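PDB 5UAO: tryptophane-5-halogenase from Microbispora sp. ATCC PTA-5024, which catalyses, as an FAD-dependent halogenase, formation of the 5-chlorotryptophan of the lanthipeptide NAI-107. Local coordinates for residues 71-76 with 354-359; 77-82 with 172-177; 103-108 with 274-279. All blocks are in the same frame, centred on the assembly; numbering follows the deposited sequence.

Contact 1. Residues 71-76 with 354-359; sequences GEATVS and LESSGL. With FAD (flavin-adenine dinucleotide), chain E.
T74 and L359 meet methyl to methyl, T74 CG2 lying only 3.5 Å from L359 CD2, a tighter fit than carbon atoms usually make. Followed outward, the L359 side chain divides its surface between protein and cofactor. CB rests 3.2 Å from the flavin carbonyl oxygen FAD O2, and CG stays beside the same oxygen. At the fork CD1 stays near the carbonyl, 3.5 Å from FAD O2, whereas CD2 turns toward the threonine. The first torsion, an unusual -97°, lies well off a staggered position and goes with this squeeze between ligand and methyl group. In T74, CG2 stands opposite the carbonyl carbon, facing L359, while OG1 is occupied by Y174 O.

This is the uracil end of the flavin site in a tryptophan halogenase, where a loop following strand 56-61 grips the ring together with residues of helix 358-372 and just before it. A73 bonds twice along the pyrimidine: its N donates to FAD O4 at 3.2 Å, and its O accepts from FAD N3 at 2.7 Å. L359 N reaches FAD O2 over 2.7 Å; as a backbone amide of helix 358-372, it would probably help polarise that carbonyl. G71 CA presses on the isoalloxazine at FAD C4X, and a CB on G358 would run into FAD N1.

S356 brings the two backbones together. Its own takes a left-handed conformation (phi 31°, psi 64°), and its CB comes 3.2 Å from A73 O, the oxygen already bound to N3. V75 CG1 packs 3.6 Å from S356 O. Behind them, K102 NZ donates to T74 O, and E355 OE2 is hydrogen-bonded to H404.

Contact 2. Residues 77-82 with 172-177; sequences YMVMFL and FAYHMD
Y174 OH, hydrogen-bonded to H83 just beyond the segment 77-82, lies 3.9 Å from V79 CG1, so the helix that carries V79 also holds the phenol by its polar end. Here helix 76-85 lies across strand 173-175, one of the two strands of a small antiparallel sheet with 100-102; the local axes pass 7.6 Å apart at 85°, so the helix runs almost perpendicular to the strand.

V79 and L82 both meet the Y174 ring, but differently. V79 CG2 sits over one face in a CH-pi contact, 4.0 Å from the ring centroid and 14° off the normal. L82 CD1 instead arrives at the rim, near the ring plane, 4.0 Å from Y174 CD2, and the same methyl also meets M176 SD at 4.3 Å. The phenol thus has an aliphatic group above it and another beside it, while the ring of F93 of helix 90-97 also meets it.

V79 fits because its two branches diverge: CG1 stands opposite the backbone N (chi1 179°), on the side of the hydroxyl, leaving CG2 beside that N and turned to the strand. Besides the ring, CG2 meets the backbone at the approach to the strand, coming 3.5 Å from F172 O, a buried carbonyl oxygen with no hydrogen-bond donor in the model.

Contact 3. Residues 103-108 with 274-279; sequences LGIRFE and TTATTM
E108 sets its CG opposite its own carbonyl carbon (chi1 -44°) and continues extended, while T277 places OG1 in the corresponding position, also opposite the carbonyl carbon; the two side chains consequently run alongside each other from adjacent strands. T277 OG1 donates to E108 OE1 over 2.6 Å, coming from above the carboxylate, 45° out of its plane. The extended arm of R106 rises from the same face of the sheet and brings NH1 to within 3.6 Å of E108 OE1, a long salt bridge. T275 CG2 packs beside both, touching R106 NH1 and E108 OE1, and a water donates to T275 OG1 and accepts weakly from R106 NH1. R316 of helix 306-316 takes E108 OE2. Replacing E108 by an alanine would probably leave the T277 hydroxyl without its acceptor and R106 and R316 without the carboxylate that now lies between them.

The E108 carbonyl is gripped as well. E108 O accepts from T278 N at 2.9 Å, nearly along the C=O axis, and from T278 OG1, also at 2.9 Å, on a lone pair in the carbonyl plane. On the other face of the sheet I105, F107 and A276 make apolar contacts: A276 CB lies 3.9 Å from F107 CD1 and also touches I105 CG2, which lies above one face of the F107 ring, toward its rim.

Main-chain bonds join the strands throughout. T274 O receives R106 N at 2.8 Å, R106 O passes the link on to A276 N, and A276 O receives E108 N. I105 pairs with T274 and E108 with T277 in parallel register, the local axes 22° apart, making this the one parallel pairing in the otherwise antiparallel seven-stranded sheet of the halogenase.

From the N terminus, 71-76 runs straight into 77-82, so contacts 1 and 2 start together but close very different loops. Contact 2 closes first, when 172-177 returns to helix 76-85. Contact 3 starts within that loop, at 103-108, and finishes beyond it at 274-279; these two therefore cross. Contact 1 spans both, ending only at 354-359, which leads into helix 358-372. The three also touch: T74 N probably bonds to Y174 O between contacts 1 and 2, H175 NE2 to T274 OG1 between 2 and 3, and E355 packs on I105. Together they tie the flavin site to helix 76-85, the two-stranded sheet and the seven-stranded sheet.

Contact 1. Residues 71-76 with 354-359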
loop_
_atom_site.group_PDB
_atom_site.type_symbol
_atom_site.label_atom_id
_atom_site.label_comp_id
_atom_site.label_asym_id
_atom_site.label_seq_id
_atom_site.Cartn_x
_atom_site.Cartn_y
_atom_site.Cartn_z
ATOM N N GLY A 71 27.354 -9.908 -7.199
ATOM C CA GLY A 71 26.210 -9.766 -6.254
ATOM C C GLY A 71 25.932 -11.031 -5.408
ATOM O O GLY A 71 25.360 -12.021 -5.935
ATOM N N GLU A 72 26.365 -11.016 -4.129
ATOM C CA GLU A 72 26.436 -12.240 -3.320
ATOM C C GLU A 72 25.538 -12.327 -2.055
ATOM O O GLU A 72 25.329 -13.434 -1.550
ATOM C CB GLU A 72 27.893 -12.535 -2.949
ATOM C CG GLU A 72 28.700 -12.889 -4.211
ATOM C CD GLU A 72 30.155 -13.280 -3.976
ATOM O OE1 GLU A 72 30.764 -12.849 -2.994
ATOM O OE2 GLU A 72 30.668 -13.984 -4.822
ATOM N N ALA A 73 24.995 -11.230 -1.565
ATOM C CA ALA A 73 24.161 -11.291 -0.375
ATOM C C ALA A 73 22.700 -11.085 -0.779
ATOM O O ALA A 73 22.431 -10.340 -1.702
ATOM C CB ALA A 73 24.556 -10.235 0.670
ATOM N N THR A 74 21.773 -11.664 -0.039
ATOM C CA THR A 74 20.365 -11.511 -0.374
ATOM C C THR A 74 19.530 -11.203 0.855
ATOM O O THR A 74 20.036 -10.942 1.963
ATOM C CB THR A 74 19.802 -12.780 -1.117
ATOM O OG1 THR A 74 19.833 -13.921 -0.248
ATOM C CG2 THR A 74 20.681 -13.146 -2.246
ATOM N N VAL A 75 18.222 -11.216 0.660
ATOM C CA VAL A 75 17.260 -11.007 1.757
ATOM C C VAL A 75 16.407 -12.283 1.911
ATOM O O VAL A 75 16.379 -13.146 1.011
ATOM C CB VAL A 75 16.345 -9.775 1.510
ATOM C CG1 VAL A 75 17.110 -8.486 1.435
ATOM C CG2 VAL A 75 15.455 -9.963 0.289
ATOM N N SER A 76 15.630 -12.328 2.990
ATOM C CA SER A 76 14.920 -13.516 3.377
ATOM C C SER A 76 13.959 -14.010 2.292
ATOM O O SER A 76 13.875 -15.241 2.001
ATOM C CB SER A 76 14.262 -13.313 4.748
ATOM O OG SER A 76 13.265 -12.364 4.548
ATOM N N LEU A 354 24.205 -1.713 -0.395
ATOM C CA LEU A 354 24.155 -1.536 1.079
ATOM C C LEU A 354 23.025 -2.333 1.846
ATOM O O LEU A 354 23.078 -2.659 3.066
ATOM C CB LEU A 354 24.112 -0.032 1.327
ATOM C CG LEU A 354 24.444 0.566 2.674
ATOM C CD1 LEU A 354 25.748 0.088 3.260
ATOM C CD2 LEU A 354 24.494 2.076 2.444
ATOM N N GLU A 355 21.952 -2.613 1.167
ATOM C CA GLU A 355 20.841 -3.430 1.774
ATOM C C GLU A 355 20.513 -4.720 1.010
ATOM O O GLU A 355 19.424 -5.306 1.181
ATOM C CB GLU A 355 19.602 -2.544 1.909
ATOM C CG GLU A 355 19.743 -1.509 3.011
ATOM C CD GLU A 355 19.542 -2.079 4.404
ATOM O OE1 GLU A 355 19.208 -3.293 4.508
ATOM O OE2 GLU A 355 19.811 -1.352 5.392
ATOM N N SER A 356 21.445 -5.117 0.132
ATOM C CA SER A 356 21.261 -6.172 -0.911
ATOM C C SER A 356 19.881 -6.347 -1.486
ATOM O O SER A 356 19.204 -7.345 -1.309
ATOM C CB SER A 356 21.767 -7.525 -0.445
ATOM O OG SER A 356 21.498 -7.692 0.873
ATOM N N SER A 357 19.442 -5.312 -2.136
ATOM C CA SER A 357 18.184 -5.325 -2.805
ATOM C C SER A 357 18.284 -5.816 -4.257
ATOM O O SER A 357 17.276 -5.971 -4.884
ATOM C CB SER A 357 17.674 -3.889 -2.846
ATOM O OG SER A 357 18.723 -3.045 -3.217
ATOM N N GLY A 358 19.479 -6.015 -4.823
ATOM C CA GLY A 358 19.611 -6.350 -6.258
ATOM C C GLY A 358 18.820 -7.579 -6.692
ATOM O O GLY A 358 17.963 -7.488 -7.590
ATOM N N LEU A 359 19.103 -8.706 -6.045
ATOM C CA LEU A 359 18.452 -9.992 -6.313
ATOM C C LEU A 359 16.944 -9.957 -5.974
ATOM O O LEU A 359 16.103 -10.539 -6.679
ATOM C CB LEU A 359 19.137 -11.132 -5.585
ATOM C CG LEU A 359 20.163 -11.942 -6.438
ATOM C CD1 LEU A 359 20.945 -11.094 -7.332
ATOM C CD2 LEU A 359 21.146 -12.777 -5.650
HETATM P PA FAD E . 25.342 -8.738 -15.780
HETATM O O1A FAD E . 25.813 -9.683 -14.674
HETATM O O2A FAD E . 26.101 -7.447 -16.144
HETATM O O5B FAD E . 25.029 -9.582 -17.112
HETATM C C5B FAD E . 24.855 -9.038 -18.405
HETATM C C4B FAD E . 24.801 -10.200 -19.380
HETATM O O4B FAD E . 24.391 -9.538 -20.580
HETATM C C3B FAD E . 26.116 -10.941 -19.696
HETATM O O3B FAD E . 25.929 -12.440 -19.822
HETATM C C2B FAD E . 26.546 -10.349 -21.043
HETATM O O2B FAD E . 27.386 -11.232 -21.891
HETATM C C1B FAD E . 25.178 -10.054 -21.659
HETATM N N9A FAD E . 25.283 -9.078 -22.770
HETATM C C8A FAD E . 25.552 -7.742 -22.662
HETATM N N7A FAD E . 25.544 -7.180 -23.903
HETATM C C5A FAD E . 25.291 -8.176 -24.789
HETATM C C6A FAD E . 25.217 -8.255 -26.242
HETATM N N6A FAD E . 25.386 -7.125 -26.992
HETATM N N1A FAD E . 24.928 -9.434 -26.774
HETATM C C2A FAD E . 24.728 -10.549 -26.042
HETATM N N3A FAD E . 24.812 -10.540 -24.711
HETATM C C4A FAD E . 25.091 -9.397 -24.059
HETATM N N1 FAD E . 22.851 -7.720 -5.665
HETATM C C2 FAD E . 22.483 -8.440 -4.552
HETATM O O2 FAD E . 21.355 -9.029 -4.509
HETATM N N3 FAD E . 23.311 -8.557 -3.479
HETATM C C4 FAD E . 24.533 -7.991 -3.424
HETATM O O4 FAD E . 25.222 -8.146 -2.367
HETATM C C4X FAD E . 24.986 -7.199 -4.616
HETATM N N5 FAD E . 26.169 -6.525 -4.661
HETATM C C5X FAD E . 26.559 -5.812 -5.744
HETATM C C6 FAD E . 27.780 -5.151 -5.720
HETATM C C7 FAD E . 28.201 -4.383 -6.791
HETATM C C7M FAD E . 29.524 -3.677 -6.814
HETATM C C8 FAD E . 27.377 -4.309 -7.995
HETATM C C8M FAD E . 27.858 -3.476 -9.166
HETATM C C9 FAD E . 26.155 -4.958 -8.019
HETATM C C9A FAD E . 25.672 -5.703 -6.940
HETATM N N10 FAD E . 24.393 -6.362 -6.953
HETATM C C10 FAD E . 24.046 -7.098 -5.775
HETATM C "C1'" FAD E . 23.441 -6.433 -8.103
HETATM C "C2'" FAD E . 23.689 -7.911 -8.676
HETATM O "O2'" FAD E . 25.100 -7.919 -8.853
HETATM C "C3'" FAD E . 23.437 -8.561 -10.084
HETATM O "O3'" FAD E . 24.119 -9.806 -10.490
HETATM C "C4'" FAD E . 24.213 -7.776 -11.100
HETATM O "O4'" FAD E . 24.817 -6.591 -10.497
HETATM C "C5'" FAD E . 23.273 -7.624 -12.295
HETATM O "O5'" FAD E . 23.116 -8.848 -12.952
HETATM P P FAD E . 22.719 -8.690 -14.531
HETATM O O1P FAD E . 21.665 -7.679 -14.685
HETATM O O2P FAD E . 22.390 -10.131 -14.901
HETATM O O3P FAD E . 23.897 -8.081 -15.380
#

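Contact 2. Residues 77-82 with 172-177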
loop_
_atom_site.group_PDB
_atom_site.type_symbol
_atom_site.label_atom_id
_atom_site.label_comp_id
_atom_site.label_asym_id
_atom_site.label_seq_id
_atom_site.Cartn_x
_atom_site.Cartn_y
_atom_site.Cartn_z
ATOM N N TYR A 77 13.327 -13.104 1.577
ATOM C CA TYR A 77 12.402 -13.481 0.487
ATOM C C TYR A 77 13.008 -14.360 -0.587
ATOM O O TYR A 77 12.362 -15.236 -1.217
ATOM C CB TYR A 77 11.879 -12.199 -0.155
ATOM C CG TYR A 77 10.827 -12.423 -1.180
ATOM C CD1 TYR A 77 9.529 -12.719 -0.770
ATOM C CD2 TYR A 77 11.097 -12.349 -2.550
ATOM C CE1 TYR A 77 8.501 -12.925 -1.677
ATOM C CE2 TYR A 77 10.075 -12.587 -3.480
ATOM C CZ TYR A 77 8.778 -12.887 -3.025
ATOM O OH TYR A 77 7.703 -13.123 -3.841
ATOM N N MET A 78 14.290 -14.099 -0.842
ATOM C CA MET A 78 14.985 -14.787 -1.910
ATOM C C MET A 78 15.046 -16.273 -1.644
ATOM O O MET A 78 15.123 -17.096 -2.599
ATOM C CB MET A 78 16.391 -14.238 -2.100
ATOM C CG MET A 78 16.927 -14.455 -3.474
ATOM S SD MET A 78 15.976 -13.619 -4.758
ATOM C CE MET A 78 16.703 -14.298 -6.236
ATOM N N VAL A 79 15.096 -16.657 -0.379
ATOM C CA VAL A 79 15.046 -18.091 -0.047
ATOM C C VAL A 79 13.795 -18.812 -0.550
ATOM O O VAL A 79 13.890 -19.917 -1.161
ATOM C CB VAL A 79 15.187 -18.305 1.467
ATOM C CG1 VAL A 79 15.108 -19.786 1.821
ATOM C CG2 VAL A 79 16.534 -17.711 1.945
ATOM N N MET A 80 12.628 -18.200 -0.335
ATOM C CA MET A 80 11.393 -18.671 -0.922
ATOM C C MET A 80 11.310 -18.640 -2.413
ATOM O O MET A 80 10.790 -19.588 -3.053
ATOM C CB MET A 80 10.204 -17.962 -0.302
ATOM C CG MET A 80 10.005 -18.316 1.155
ATOM S SD MET A 80 8.464 -17.631 1.795
ATOM C CE MET A 80 8.968 -15.932 1.941
ATOM N N PHE A 81 11.760 -17.548 -3.015
ATOM C CA PHE A 81 11.835 -17.485 -4.466
ATOM C C PHE A 81 12.632 -18.622 -5.088
ATOM O O PHE A 81 12.155 -19.344 -5.983
ATOM C CB PHE A 81 12.400 -16.103 -4.881
ATOM C CG PHE A 81 12.414 -15.881 -6.351
ATOM C CD1 PHE A 81 11.329 -15.364 -6.996
ATOM C CD2 PHE A 81 13.548 -16.138 -7.065
ATOM C CE1 PHE A 81 11.350 -15.204 -8.387
ATOM C CE2 PHE A 81 13.582 -15.988 -8.423
ATOM C CZ PHE A 81 12.485 -15.495 -9.088
ATOM N N LEU A 82 13.823 -18.862 -4.563
ATOM C CA LEU A 82 14.643 -19.902 -5.121
ATOM C C LEU A 82 13.951 -21.253 -4.998
ATOM O O LEU A 82 13.864 -22.006 -5.984
ATOM C CB LEU A 82 16.054 -19.953 -4.485
ATOM C CG LEU A 82 16.955 -18.720 -4.763
ATOM C CD1 LEU A 82 18.126 -18.693 -3.788
ATOM C CD2 LEU A 82 17.426 -18.659 -6.219
ATOM N N PHE A 172 15.751 -15.491 7.476
ATOM C CA PHE A 172 17.206 -15.367 7.203
ATOM C C PHE A 172 17.413 -15.494 5.708
ATOM O O PHE A 172 16.519 -15.942 4.947
ATOM C CB PHE A 172 18.028 -16.443 7.981
ATOM C CG PHE A 172 17.831 -17.859 7.403
ATOM C CD1 PHE A 172 16.734 -18.646 7.789
ATOM C CD2 PHE A 172 18.674 -18.330 6.410
ATOM C CE1 PHE A 172 16.511 -19.885 7.195
ATOM C CE2 PHE A 172 18.491 -19.588 5.828
ATOM C CZ PHE A 172 17.398 -20.372 6.236
ATOM N N ALA A 173 18.628 -15.168 5.260
ATOM C CA ALA A 173 18.944 -15.137 3.841
ATOM C C ALA A 173 20.258 -15.841 3.604
ATOM O O ALA A 173 20.854 -16.433 4.527
ATOM C CB ALA A 173 19.009 -13.717 3.355
ATOM N N TYR A 174 20.632 -15.903 2.332
ATOM C CA TYR A 174 21.849 -16.555 1.952
ATOM C C TYR A 174 22.924 -15.550 1.570
ATOM O O TYR A 174 22.665 -14.474 0.973
ATOM C CB TYR A 174 21.635 -17.424 0.735
ATOM C CG TYR A 174 20.687 -18.625 0.899
ATOM C CD1 TYR A 174 20.762 -19.458 2.003
ATOM C CD2 TYR A 174 19.801 -18.972 -0.124
ATOM C CE1 TYR A 174 19.912 -20.546 2.129
ATOM C CE2 TYR A 174 18.978 -20.113 -0.029
ATOM C CZ TYR A 174 19.037 -20.882 1.117
ATOM O OH TYR A 174 18.228 -22.019 1.226
ATOM N N HIS A 175 24.145 -15.974 1.780
ATOM C CA HIS A 175 25.294 -15.449 1.009
ATOM C C HIS A 175 25.743 -16.561 0.048
ATOM O O HIS A 175 25.861 -17.764 0.443
ATOM C CB HIS A 175 26.483 -15.114 1.906
ATOM C CG HIS A 175 26.226 -14.148 3.006
ATOM N ND1 HIS A 175 26.422 -14.480 4.332
ATOM C CD2 HIS A 175 25.927 -12.826 3.005
ATOM C CE1 HIS A 175 26.165 -13.433 5.096
ATOM N NE2 HIS A 175 25.896 -12.411 4.310
ATOM N N MET A 176 25.971 -16.190 -1.209
ATOM C CA MET A 176 26.221 -17.145 -2.314
ATOM C C MET A 176 27.382 -16.667 -3.196
ATOM O O MET A 176 27.335 -15.564 -3.779
ATOM C CB MET A 176 24.976 -17.320 -3.186
ATOM C CG MET A 176 23.738 -17.735 -2.420
ATOM S SD MET A 176 22.228 -17.540 -3.376
ATOM C CE MET A 176 22.154 -15.766 -3.509
ATOM N N ASP A 177 28.422 -17.478 -3.269
ATOM C CA ASP A 177 29.485 -17.284 -4.218
ATOM C C ASP A 177 28.943 -17.165 -5.607
ATOM O O ASP A 177 28.237 -18.046 -6.094
ATOM C CB ASP A 177 30.456 -18.466 -4.158
ATOM C CG ASP A 177 31.591 -18.317 -5.117
ATOM O OD1 ASP A 177 32.534 -17.629 -4.693
ATOM O OD2 ASP A 177 31.545 -18.859 -6.267
#

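Contact 3. Residues 103-108 with 274-279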
loop_
_atom_site.group_PDB
_atom_site.type_symbol
_atom_site.label_atom_id
_atom_site.label_comp_id
_atom_site.label_asym_id
_atom_site.label_seq_id
_atom_site.Cartn_x
_atom_site.Cartn_y
_atom_site.Cartn_z
ATOM N N LEU A 103 21.802 -13.474 8.917
ATOM C CA LEU A 103 20.804 -13.200 9.922
ATOM C C LEU A 103 20.478 -11.706 9.911
ATOM O O LEU A 103 19.455 -11.239 10.490
ATOM C CB LEU A 103 21.342 -13.562 11.324
ATOM C CG LEU A 103 21.646 -15.040 11.576
ATOM C CD1 LEU A 103 22.011 -15.306 13.005
ATOM C CD2 LEU A 103 20.437 -15.840 11.201
ATOM N N GLY A 104 21.345 -10.976 9.245
ATOM C CA GLY A 104 21.194 -9.533 9.098
ATOM C C GLY A 104 22.475 -8.867 8.635
ATOM O O GLY A 104 23.351 -9.498 8.036
ATOM N N ILE A 105 22.523 -7.545 8.848
ATOM C CA ILE A 105 23.678 -6.752 8.538
ATOM C C ILE A 105 24.232 -6.143 9.845
ATOM O O ILE A 105 23.488 -5.560 10.664
ATOM C CB ILE A 105 23.344 -5.599 7.577
ATOM C CG1 ILE A 105 22.802 -6.121 6.254
ATOM C CG2 ILE A 105 24.555 -4.717 7.414
ATOM C CD1 ILE A 105 22.240 -5.101 5.288
ATOM N N ARG A 106 25.531 -6.333 10.031
ATOM C CA ARG A 106 26.269 -5.598 11.020
ATOM C C ARG A 106 26.827 -4.304 10.481
ATOM O O ARG A 106 27.796 -4.294 9.678
ATOM C CB ARG A 106 27.420 -6.439 11.523
ATOM C CG ARG A 106 28.150 -5.838 12.696
ATOM C CD ARG A 106 29.291 -6.698 13.258
ATOM N NE ARG A 106 29.876 -5.823 14.264
ATOM C CZ ARG A 106 30.899 -4.988 14.063
ATOM N NH1 ARG A 106 31.615 -4.990 12.938
ATOM N NH2 ARG A 106 31.236 -4.172 15.039
ATOM N N PHE A 107 26.399 -3.227 11.101
ATOM C CA PHE A 107 26.738 -1.884 10.651
ATOM C C PHE A 107 27.827 -1.238 11.532
ATOM O O PHE A 107 27.539 -0.845 12.678
ATOM C CB PHE A 107 25.474 -1.019 10.691
ATOM C CG PHE A 107 24.586 -1.134 9.496
ATOM C CD1 PHE A 107 24.941 -0.517 8.311
ATOM C CD2 PHE A 107 23.377 -1.843 9.548
ATOM C CE1 PHE A 107 24.162 -0.621 7.179
ATOM C CE2 PHE A 107 22.582 -1.927 8.430
ATOM C CZ PHE A 107 22.979 -1.341 7.232
ATOM N N GLU A 108 29.067 -1.151 11.020
ATOM C CA GLU A 108 30.114 -0.375 11.700
ATOM C C GLU A 108 29.970 1.044 11.116
ATOM O O GLU A 108 30.559 1.422 10.107
ATOM C CB GLU A 108 31.543 -0.846 11.495
ATOM C CG GLU A 108 31.761 -2.304 11.588
ATOM C CD GLU A 108 33.273 -2.563 11.545
ATOM O OE1 GLU A 108 33.754 -3.302 10.612
ATOM O OE2 GLU A 108 33.984 -1.892 12.367
ATOM N N THR A 274 26.179 -10.109 6.946
ATOM C CA THR A 274 26.979 -9.257 6.097
ATOM C C THR A 274 27.463 -8.103 6.994
ATOM O O THR A 274 26.714 -7.627 7.879
ATOM C CB THR A 274 26.096 -8.726 4.959
ATOM O OG1 THR A 274 25.695 -9.803 4.103
ATOM C CG2 THR A 274 26.792 -7.715 4.174
ATOM N N THR A 275 28.677 -7.621 6.781
ATOM C CA THR A 275 29.163 -6.462 7.540
ATOM C C THR A 275 29.241 -5.271 6.561
ATOM O O THR A 275 29.647 -5.436 5.381
ATOM C CB THR A 275 30.536 -6.752 8.164
ATOM O OG1 THR A 275 30.438 -7.897 9.030
ATOM C CG2 THR A 275 31.079 -5.548 8.966
ATOM N N ALA A 276 28.835 -4.109 7.045
ATOM C CA ALA A 276 28.959 -2.849 6.314
ATOM C C ALA A 276 29.774 -1.921 7.180
ATOM O O ALA A 276 29.332 -1.539 8.284
ATOM C CB ALA A 276 27.592 -2.250 6.082
ATOM N N THR A 277 30.972 -1.584 6.679
ATOM C CA THR A 277 31.966 -0.836 7.453
ATOM C C THR A 277 32.191 0.531 6.819
ATOM O O THR A 277 32.555 0.605 5.634
ATOM C CB THR A 277 33.297 -1.654 7.449
ATOM O OG1 THR A 277 33.102 -2.930 8.099
ATOM C CG2 THR A 277 34.389 -0.993 8.140
ATOM N N THR A 278 32.106 1.576 7.606
ATOM C CA THR A 278 32.309 2.934 7.084
ATOM C C THR A 278 33.811 3.088 6.739
ATOM O O THR A 278 34.655 2.636 7.505
ATOM C CB THR A 278 31.916 3.954 8.106
ATOM O OG1 THR A 278 30.529 3.844 8.445
ATOM C CG2 THR A 278 32.085 5.413 7.584
ATOM N N MET A 279 34.099 3.721 5.590
ATOM C CA MET A 279 35.414 3.896 5.050
ATOM C C MET A 279 35.540 5.408 4.741
ATOM O O MET A 279 34.585 6.171 4.935
ATOM C CB MET A 279 35.597 3.084 3.757
ATOM C CG MET A 279 35.432 1.545 3.885
ATOM S SD MET A 279 36.800 0.849 4.836
ATOM C CE MET A 279 37.988 0.652 3.529
HETATM O O HOH W 1 32.314 -7.829 11.050
#